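Local atomic coordinates of similar to yteR (Bacilus subtilis) (Clostridium acetobutylicum, PDB entry 4WU0), a protein that probably hydrolyses unsaturated rhamnogalacturonan fragments of pectin, as a glycoside hydrolase of family 105. Residues D75-G80 against I100-Q105; G62-Y67 against R96-N101; G131-A136 against V206-D211. One frame throughout, in Å; residues are numbered along the deposited sequence.

Overall arrangement
From the N terminus, the chain leaves helix 44-54 and runs through a long loop that supplies residues 62-67 and then 75-80 before helix 80-90 starts. Helix 93-108 comes back to meet both: interaction 2 closes a loop at 96-101, and interaction 1 closes another at 100-105. The two loops cross, sharing Ile100 and Asn101, and a probable hydrogen bond from Tyr67 OH to Gln105 OE1 joins them. Interaction 3 follows in series: near the chain centre it closes the long excursion from helix 129-146 through helix 152-166 to helix 199-215. Residues 75-80 bridge the outer and inner contacts, since Leu77 and Asn78 pack on Met134 and Tyr133. Interactions 2 and 3 do not touch.

Interaction 1 (D75-G80 against I100-Q105); sequences DHLNNG and INLRKQ
Leu102 projects from helix 93-108 straight at the 75-80 segment. Its CB, on the helix side, lies 4.2 Å from Leu77 CD2. With CG anti to the carbonyl carbon (chi1 -67°), the two methyls then divide: CD1 comes down on the backbone of Gly80, 3.5 Å from its CA, while CD2 rests 3.6 Å from His76 O. That carbonyl has its hydrogen bond from Trp23 NE1, so the methyl covers an oxygen that is already satisfied. Gly80 closes a type I turn begun at Leu77, and this puts its bare CA within the methyl's reach.

Leu77 answers from the other side. Its CD2 sits 3.6 Å from Leu102 O and 3.7 Å from Gln105 OE1, and the Leu77 side chain crosses the extended Gln105 chain obliquely. Gln105 has CG anti to the backbone N, which carries the amide out over the leucine; the amide's own polar partners are Tyr67 OH at OE1 and His109 ND1 at NE2.

No hydrogen bond runs between the two segments. Residues 75-80 therefore meet 100-105 through van der Waals contact: His76 O and the Gln105 amide have the partners just named, and Leu102 O accepts from Gln105 N inside its own helix.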
loop_
_atom_site.group_PDB
_atom_site.type_symbol
_atom_site.label_atom_id
_atom_site.label_comp_id
_atom_site.label_asym_id
_atom_site.label_seq_id
_atom_site.Cartn_x
_atom_site.Cartn_y
_atom_site.Cartn_z
ATOM N N ASP A 75 1.509 -10.189 -4.139
ATOM C CA ASP A 75 1.344 -8.924 -4.878
ATOM C C ASP A 75 0.227 -9.027 -5.883
ATOM O O ASP A 75 -0.438 -8.025 -6.179
ATOM C CB ASP A 75 2.594 -8.497 -5.652
ATOM C CG ASP A 75 3.724 -8.046 -4.773
ATOM O OD1 ASP A 75 3.503 -7.725 -3.594
ATOM O OD2 ASP A 75 4.861 -8.013 -5.270
ATOM N N HIS A 76 0.036 -10.223 -6.436
ATOM C CA HIS A 76 -0.953 -10.438 -7.492
ATOM C C HIS A 76 -2.401 -10.328 -7.034
ATOM O O HIS A 76 -3.298 -10.311 -7.875
ATOM C CB HIS A 76 -0.750 -11.808 -8.129
ATOM C CG HIS A 76 0.402 -11.857 -9.065
ATOM N ND1 HIS A 76 1.219 -10.772 -9.286
ATOM C CD2 HIS A 76 0.868 -12.846 -9.861
ATOM C CE1 HIS A 76 2.142 -11.094 -10.176
ATOM N NE2 HIS A 76 1.949 -12.344 -10.539
ATOM N N LEU A 77 -2.645 -10.225 -5.728
ATOM C CA LEU A 77 -3.995 -10.029 -5.208
ATOM C C LEU A 77 -4.434 -8.568 -5.157
ATOM O O LEU A 77 -5.623 -8.278 -5.107
ATOM C CB LEU A 77 -4.141 -10.658 -3.820
ATOM C CG LEU A 77 -3.865 -12.159 -3.800
ATOM C CD1 LEU A 77 -4.058 -12.678 -2.388
ATOM C CD2 LEU A 77 -4.747 -12.939 -4.766
ATOM N N ASN A 78 -3.488 -7.642 -5.151
ATOM C CA ASN A 78 -3.865 -6.260 -4.897
ATOM C C ASN A 78 -4.868 -5.700 -5.906
ATOM O O ASN A 78 -5.753 -4.935 -5.545
ATOM C CB ASN A 78 -2.671 -5.338 -4.878
ATOM C CG ASN A 78 -3.030 -3.995 -4.267
ATOM O OD1 ASN A 78 -3.442 -3.936 -3.116
ATOM N ND2 ASN A 78 -2.942 -2.932 -5.039
ATOM N N ASN A 79 -4.706 -6.072 -7.169
ATOM C CA ASN A 79 -5.550 -5.548 -8.233
ATOM C C ASN A 79 -6.987 -6.083 -8.158
ATOM O O ASN A 79 -7.860 -5.609 -8.854
ATOM C CB ASN A 79 -4.918 -5.826 -9.594
ATOM C CG ASN A 79 -3.701 -4.984 -9.863
ATOM O OD1 ASN A 79 -3.422 -4.005 -9.169
ATOM N ND2 ASN A 79 -2.961 -5.350 -10.896
ATOM N N GLY A 80 -7.242 -7.040 -7.269
ATOM C CA GLY A 80 -8.602 -7.417 -6.985
ATOM C C GLY A 80 -9.432 -6.292 -6.373
ATOM O O GLY A 80 -10.654 -6.274 -6.489
ATOM N N ILE A 100 -13.293 -14.288 -8.473
ATOM C CA ILE A 100 -13.352 -15.675 -8.031
ATOM C C ILE A 100 -11.990 -16.327 -8.261
ATOM O O ILE A 100 -11.503 -17.085 -7.420
ATOM C CB ILE A 100 -14.461 -16.448 -8.768
ATOM C CG1 ILE A 100 -15.819 -16.006 -8.231
ATOM C CG2 ILE A 100 -14.287 -17.959 -8.611
ATOM C CD1 ILE A 100 -16.968 -16.290 -9.180
ATOM N N ASN A 101 -11.361 -16.022 -9.392
ATOM C CA ASN A 101 -10.059 -16.604 -9.694
ATOM C C ASN A 101 -8.996 -16.143 -8.702
ATOM O O ASN A 101 -8.178 -16.942 -8.254
ATOM C CB ASN A 101 -9.634 -16.297 -11.143
ATOM C CG ASN A 101 -10.476 -17.035 -12.168
ATOM O OD1 ASN A 101 -10.970 -18.142 -11.910
ATOM N ND2 ASN A 101 -10.655 -16.425 -13.343
ATOM N N LEU A 102 -9.005 -14.862 -8.331
ATOM C CA LEU A 102 -8.052 -14.380 -7.354
ATOM C C LEU A 102 -8.320 -14.979 -5.983
ATOM O O LEU A 102 -7.392 -15.358 -5.279
ATOM C CB LEU A 102 -8.108 -12.850 -7.253
ATOM C CG LEU A 102 -7.638 -12.107 -8.504
ATOM C CD1 LEU A 102 -7.939 -10.616 -8.342
ATOM C CD2 LEU A 102 -6.143 -12.319 -8.783
ATOM N N ARG A 103 -9.590 -15.075 -5.600
ATOM C CA ARG A 103 -9.940 -15.620 -4.298
ATOM C C ARG A 103 -9.461 -17.063 -4.148
ATOM O O ARG A 103 -9.114 -17.499 -3.043
ATOM C CB ARG A 103 -11.451 -15.508 -4.073
ATOM C CG ARG A 103 -11.967 -16.219 -2.838
ATOM C CD ARG A 103 -11.429 -15.627 -1.562
ATOM N NE ARG A 103 -11.975 -16.307 -0.398
ATOM C CZ ARG A 103 -11.533 -17.476 0.058
ATOM N NH1 ARG A 103 -10.523 -18.098 -0.552
ATOM N NH2 ARG A 103 -12.077 -18.021 1.133
ATOM N N LYS A 104 -9.457 -17.813 -5.251
ATOM C CA LYS A 104 -8.984 -19.196 -5.224
ATOM C C LYS A 104 -7.508 -19.290 -4.782
ATOM O O LYS A 104 -7.103 -20.279 -4.205
ATOM C CB LYS A 104 -9.216 -19.870 -6.585
ATOM C CG LYS A 104 -8.735 -21.305 -6.697
ATOM C CD LYS A 104 -9.368 -22.172 -5.642
ATOM C CE LYS A 104 -9.031 -23.648 -5.813
ATOM N NZ LYS A 104 -9.328 -24.399 -4.567
ATOM N N GLN A 105 -6.711 -18.261 -5.030
ATOM C CA GLN A 105 -5.320 -18.275 -4.571
ATOM C C GLN A 105 -5.226 -18.388 -3.047
ATOM O O GLN A 105 -4.347 -19.044 -2.508
ATOM C CB GLN A 105 -4.591 -17.013 -5.029
ATOM C CG GLN A 105 -3.105 -17.050 -4.727
ATOM C CD GLN A 105 -2.349 -15.857 -5.287
ATOM O OE1 GLN A 105 -2.601 -15.403 -6.403
ATOM N NE2 GLN A 105 -1.396 -15.355 -4.502
#

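Interaction 2 (G62-Y67 against R96-N101); sequences GTINGY and RKALIN
Gly62, at a positive phi of 88°, lies directly on helix 93-108, its CA only 4.4 Å from that of Ala98. Lacking a side chain, it can rest its CA 3.8 Å from Lys97 CB, while the rest of the lysine chain runs out, extended, away from the loop.

The Gly62 carbonyl does most of the work. Asn101 ND2 donates to Gly62 O at 3.0 Å, with a bent N-H...O angle of 130°. The donor comes from above the carbonyl plane, 66° out of it, whereas the oxygen lies close to the asparagine's own amide plane. The same oxygen receives a CA-H...O contact from Ala98 CA at 3.2 Å, so the helix grips it by both backbone and side chain. Asn101 CG is anti to the carbonyl carbon, which folds the amide back along the helix toward Gly62.

This loop joins helix 44-54 to helix 80-90 in the mainly helical (alpha/alpha)6 barrel of the six-hairpin clan, and here it is laid over the flank of helix 93-108. Past Thr63, whose hydroxyl bonds to Asp61 and Asn59, the chain enters a type II turn from Ile64 to Tyr67, with Gly66 at its third position. Its Tyr67 N to Ile64 O bond is weak.

The ends of the turn supply the apolar and aromatic cover. Ile64 reaches inward with CD1, which settles 4.0 Å from Ala98 CB and also touches Ala98 O; Ile58, Trp23 and Leu102 surround it. Tyr67 has CG anti to the backbone N, so the ring reaches obliquely across to the helix, its OH 3.8 Å from Asn101 O. The hydroxyl's hydrogen-bond partner, however, is Gln105 OE1, one turn further along helix 93-108.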
loop_
_atom_site.group_PDB
_atom_site.type_symbol
_atom_site.label_atom_id
_atom_site.label_comp_id
_atom_site.label_asym_id
_atom_site.label_seq_id
_atom_site.Cartn_x
_atom_site.Cartn_y
_atom_site.Cartn_z
ATOM N N GLY A 62 -13.199 -14.026 -17.686
ATOM C CA GLY A 62 -12.742 -13.811 -16.327
ATOM C C GLY A 62 -11.309 -14.198 -16.024
ATOM O O GLY A 62 -10.820 -13.922 -14.923
ATOM N N THR A 63 -10.606 -14.811 -16.977
ATOM C CA THR A 63 -9.183 -15.076 -16.775
ATOM C C THR A 63 -8.396 -13.767 -16.854
ATOM O O THR A 63 -8.855 -12.793 -17.465
ATOM C CB THR A 63 -8.661 -16.085 -17.792
ATOM O OG1 THR A 63 -8.900 -15.576 -19.106
ATOM C CG2 THR A 63 -9.369 -17.427 -17.609
ATOM N N ILE A 64 -7.219 -13.747 -16.231
ATOM C CA ILE A 64 -6.441 -12.526 -16.063
ATOM C C ILE A 64 -5.093 -12.667 -16.763
ATOM O O ILE A 64 -4.283 -13.539 -16.453
ATOM C CB ILE A 64 -6.251 -12.197 -14.572
ATOM C CG1 ILE A 64 -7.614 -12.234 -13.869
ATOM C CG2 ILE A 64 -5.552 -10.873 -14.419
ATOM C CD1 ILE A 64 -7.537 -12.106 -12.355
ATOM N N ASN A 65 -4.861 -11.807 -17.732
ATOM C CA ASN A 65 -3.599 -11.814 -18.452
ATOM C C ASN A 65 -2.467 -11.349 -17.556
ATOM O O ASN A 65 -2.565 -10.289 -16.957
ATOM C CB ASN A 65 -3.705 -10.918 -19.673
ATOM C CG ASN A 65 -4.806 -11.368 -20.617
ATOM O OD1 ASN A 65 -4.883 -12.551 -20.986
ATOM N ND2 ASN A 65 -5.662 -10.423 -21.026
ATOM N N GLY A 66 -1.411 -12.158 -17.458
ATOM C CA GLY A 66 -0.258 -11.801 -16.647
ATOM C C GLY A 66 -0.329 -12.301 -15.213
ATOM O O GLY A 66 0.574 -12.053 -14.422
ATOM N N TYR A 67 -1.394 -13.022 -14.898
ATOM C CA TYR A 67 -1.596 -13.608 -13.573
ATOM C C TYR A 67 -1.427 -15.110 -13.646
ATOM O O TYR A 67 -1.964 -15.737 -14.549
ATOM C CB TYR A 67 -3.002 -13.286 -13.100
ATOM C CG TYR A 67 -3.390 -13.986 -11.819
ATOM C CD1 TYR A 67 -2.731 -13.707 -10.630
ATOM C CD2 TYR A 67 -4.404 -14.927 -11.802
ATOM C CE1 TYR A 67 -3.085 -14.335 -9.454
ATOM C CE2 TYR A 67 -4.768 -15.569 -10.637
ATOM C CZ TYR A 67 -4.109 -15.273 -9.457
ATOM O OH TYR A 67 -4.475 -15.933 -8.300
ATOM N N ARG A 96 -16.486 -10.215 -11.742
ATOM C CA ARG A 96 -16.790 -11.158 -10.680
ATOM C C ARG A 96 -16.050 -12.475 -10.906
ATOM O O ARG A 96 -15.515 -13.059 -9.954
ATOM C CB ARG A 96 -18.287 -11.403 -10.584
ATOM C CG ARG A 96 -18.688 -12.369 -9.496
ATOM C CD ARG A 96 -18.493 -11.784 -8.121
ATOM N NE ARG A 96 -18.839 -12.764 -7.087
ATOM C CZ ARG A 96 -17.970 -13.386 -6.289
ATOM N NH1 ARG A 96 -16.668 -13.138 -6.370
ATOM N NH2 ARG A 96 -18.416 -14.267 -5.401
ATOM N N LYS A 97 -15.979 -12.937 -12.156
ATOM C CA LYS A 97 -15.280 -14.195 -12.428
ATOM C C LYS A 97 -13.789 -14.051 -12.150
ATOM O O LYS A 97 -13.165 -14.961 -11.630
ATOM C CB LYS A 97 -15.507 -14.660 -13.867
ATOM C CG LYS A 97 -16.911 -15.152 -14.138
ATOM C CD LYS A 97 -17.077 -15.474 -15.614
ATOM C CE LYS A 97 -18.446 -16.045 -15.924
ATOM N NZ LYS A 97 -18.674 -16.019 -17.388
ATOM N N ALA A 98 -13.226 -12.903 -12.506
ATOM C CA ALA A 98 -11.824 -12.613 -12.216
ATOM C C ALA A 98 -11.570 -12.594 -10.709
ATOM O O ALA A 98 -10.559 -13.108 -10.221
ATOM C CB ALA A 98 -11.410 -11.274 -12.866
ATOM N N LEU A 99 -12.520 -12.058 -9.965
ATOM C CA LEU A 99 -12.422 -12.016 -8.512
ATOM C C LEU A 99 -12.452 -13.420 -7.918
ATOM O O LEU A 99 -11.717 -13.707 -6.973
ATOM C CB LEU A 99 -13.542 -11.146 -7.936
ATOM C CG LEU A 99 -13.228 -9.641 -8.022
ATOM C CD1 LEU A 99 -14.483 -8.798 -7.863
ATOM C CD2 LEU A 99 -12.194 -9.277 -6.970
ATOM N N ILE A 100 -13.293 -14.288 -8.473
ATOM C CA ILE A 100 -13.352 -15.675 -8.031
ATOM C C ILE A 100 -11.990 -16.327 -8.261
ATOM O O ILE A 100 -11.503 -17.085 -7.420
ATOM C CB ILE A 100 -14.461 -16.448 -8.768
ATOM C CG1 ILE A 100 -15.819 -16.006 -8.231
ATOM C CG2 ILE A 100 -14.287 -17.959 -8.611
ATOM C CD1 ILE A 100 -16.968 -16.290 -9.180
ATOM N N ASN A 101 -11.361 -16.022 -9.392
ATOM C CA ASN A 101 -10.059 -16.604 -9.694
ATOM C C ASN A 101 -8.996 -16.143 -8.702
ATOM O O ASN A 101 -8.178 -16.942 -8.254
ATOM C CB ASN A 101 -9.634 -16.297 -11.143
ATOM C CG ASN A 101 -10.476 -17.035 -12.168
ATOM O OD1 ASN A 101 -10.970 -18.142 -11.910
ATOM N ND2 ASN A 101 -10.655 -16.425 -13.343
#

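Interaction 3 (G131-A136 against V206-D211); sequences GLYMGA and VMALAD
Two neighbouring helices of the barrel, 129-146 and 199-215, pack together near the centre of the chain; they run in the same general direction, with their local axes 37° apart and 8.3 Å at closest approach. The close approach falls at Ala208, whose CA is 4.5 Å from Tyr133 CA. Ala208 CB pushes against the first helix's backbone, 3.7 Å from Tyr133 CA, and lies equally near Leu132 O. Of the Leu132 side chain, CB is what faces Ala208 CB, while Phe159 of helix 152-166 covers Ala208 as well.

Tyr133 carries most of the contact. CG anti to the backbone N swings the ring toward the second helix, where the Met207 chain crosses it obliquely. Met207 leaves with its CG also anti to the backbone N and bends at chi3, making a Met-aromatic contact; its SD is 3.8 Å from the ring centroid, 50° off the ring normal. The approach is overly tight in the model, so the exact sulfur position should not be leaned on.

Within this architecture of six helical hairpins, the packing is buried on both sides. Helix 129-146 has a wider pi-type turn at 132-136, which includes Gly135.

One turn beyond Met207, Asp211 meets the ring edge: OD2 lies near the ring plane, 3.6 Å from Tyr133 CE1, with the carboxylate plane turned 49° from the ring. Its other oxygen, OD1, takes a hydrogen bond from Tyr272 OH and a salt bridge from Lys276, which probably keeps the buried acid ionised. Lys81 makes a cation-pi contact with the tyrosine ring and donates to Tyr133 O, and the Trp204 ring meets the Tyr133 ring.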
loop_
_atom_site.group_PDB
_atom_site.type_symbol
_atom_site.label_atom_id
_atom_site.label_comp_id
_atom_site.label_asym_id
_atom_site.label_seq_id
_atom_site.Cartn_x
_atom_site.Cartn_y
_atom_site.Cartn_z
ATOM N N GLY A 131 3.071 -7.075 1.868
ATOM C CA GLY A 131 2.061 -8.087 1.641
ATOM C C GLY A 131 0.771 -7.918 2.408
ATOM O O GLY A 131 -0.273 -8.401 1.987
ATOM N N LEU A 132 0.840 -7.272 3.571
ATOM C CA LEU A 132 -0.359 -7.025 4.345
ATOM C C LEU A 132 -1.326 -6.139 3.591
ATOM O O LEU A 132 -2.531 -6.265 3.754
ATOM C CB LEU A 132 -0.015 -6.405 5.703
ATOM C CG LEU A 132 0.378 -7.415 6.784
ATOM C CD1 LEU A 132 -0.814 -8.272 7.170
ATOM C CD2 LEU A 132 1.560 -8.278 6.353
ATOM N N TYR A 133 -0.804 -5.241 2.763
ATOM C CA TYR A 133 -1.649 -4.367 1.958
ATOM C C TYR A 133 -2.170 -5.118 0.743
ATOM O O TYR A 133 -3.343 -4.986 0.392
ATOM C CB TYR A 133 -0.868 -3.144 1.474
ATOM C CG TYR A 133 -1.722 -2.161 0.716
ATOM C CD1 TYR A 133 -2.631 -1.359 1.377
ATOM C CD2 TYR A 133 -1.639 -2.049 -0.660
ATOM C CE1 TYR A 133 -3.397 -0.471 0.687
ATOM C CE2 TYR A 133 -2.406 -1.156 -1.358
ATOM C CZ TYR A 133 -3.278 -0.358 -0.686
ATOM O OH TYR A 133 -4.044 0.565 -1.381
ATOM N N MET A 134 -1.307 -5.913 0.103
ATOM C CA MET A 134 -1.695 -6.585 -1.145
ATOM C C MET A 134 -2.689 -7.717 -0.925
ATOM O O MET A 134 -3.555 -7.982 -1.771
ATOM C CB MET A 134 -0.481 -7.178 -1.856
ATOM C CG MET A 134 0.730 -6.266 -1.929
ATOM S SD MET A 134 0.385 -4.716 -2.733
ATOM C CE MET A 134 1.944 -3.866 -2.396
ATOM N N GLY A 135 -2.494 -8.435 0.173
ATOM C CA GLY A 135 -3.144 -9.718 0.401
ATOM C C GLY A 135 -4.240 -9.634 1.434
ATOM O O GLY A 135 -5.395 -9.643 1.083
ATOM N N ALA A 136 -3.853 -9.538 2.700
ATOM C CA ALA A 136 -4.824 -9.464 3.784
ATOM C C ALA A 136 -5.861 -8.373 3.569
ATOM O O ALA A 136 -7.048 -8.593 3.817
ATOM C CB ALA A 136 -4.114 -9.254 5.097
ATOM N N VAL A 206 0.504 0.848 7.360
ATOM C CA VAL A 206 -0.513 1.771 7.884
ATOM C C VAL A 206 -1.720 1.946 6.955
ATOM O O VAL A 206 -2.858 2.042 7.423
ATOM C CB VAL A 206 0.054 3.130 8.376
ATOM C CG1 VAL A 206 0.988 2.902 9.543
ATOM C CG2 VAL A 206 0.752 3.900 7.284
ATOM N N MET A 207 -1.505 1.940 5.643
ATOM C CA MET A 207 -2.643 1.928 4.734
ATOM C C MET A 207 -3.465 0.663 4.917
ATOM O O MET A 207 -4.701 0.718 4.924
ATOM C CB MET A 207 -2.229 1.996 3.283
ATOM C CG MET A 207 -3.392 2.162 2.399
ATOM S SD MET A 207 -2.829 2.409 0.728
ATOM C CE MET A 207 -1.888 3.816 1.042
ATOM N N ALA A 208 -2.776 -0.462 5.025
ATOM C CA ALA A 208 -3.432 -1.753 5.196
ATOM C C ALA A 208 -4.304 -1.751 6.437
ATOM O O ALA A 208 -5.432 -2.245 6.406
ATOM C CB ALA A 208 -2.415 -2.864 5.269
ATOM N N LEU A 209 -3.788 -1.200 7.535
ATOM C CA LEU A 209 -4.564 -1.115 8.760
ATOM C C LEU A 209 -5.811 -0.245 8.578
ATOM O O LEU A 209 -6.934 -0.667 8.897
ATOM C CB LEU A 209 -3.713 -0.590 9.922
ATOM C CG LEU A 209 -2.661 -1.557 10.489
ATOM C CD1 LEU A 209 -1.592 -0.811 11.272
ATOM C CD2 LEU A 209 -3.338 -2.555 11.411
ATOM N N ALA A 210 -5.627 0.964 8.072
ATOM C CA ALA A 210 -6.747 1.870 7.902
ATOM C C ALA A 210 -7.822 1.265 6.996
ATOM O O ALA A 210 -9.010 1.348 7.291
ATOM C CB ALA A 210 -6.281 3.219 7.347
ATOM N N ASP A 211 -7.410 0.658 5.893
ATOM C CA ASP A 211 -8.348 0.132 4.922
ATOM C C ASP A 211 -9.023 -1.158 5.416
ATOM O O ASP A 211 -10.172 -1.451 5.043
ATOM C CB ASP A 211 -7.653 -0.140 3.603
ATOM C CG ASP A 211 -7.152 1.121 2.904
ATOM O OD1 ASP A 211 -7.523 2.255 3.307
ATOM O OD2 ASP A 211 -6.413 0.964 1.893
#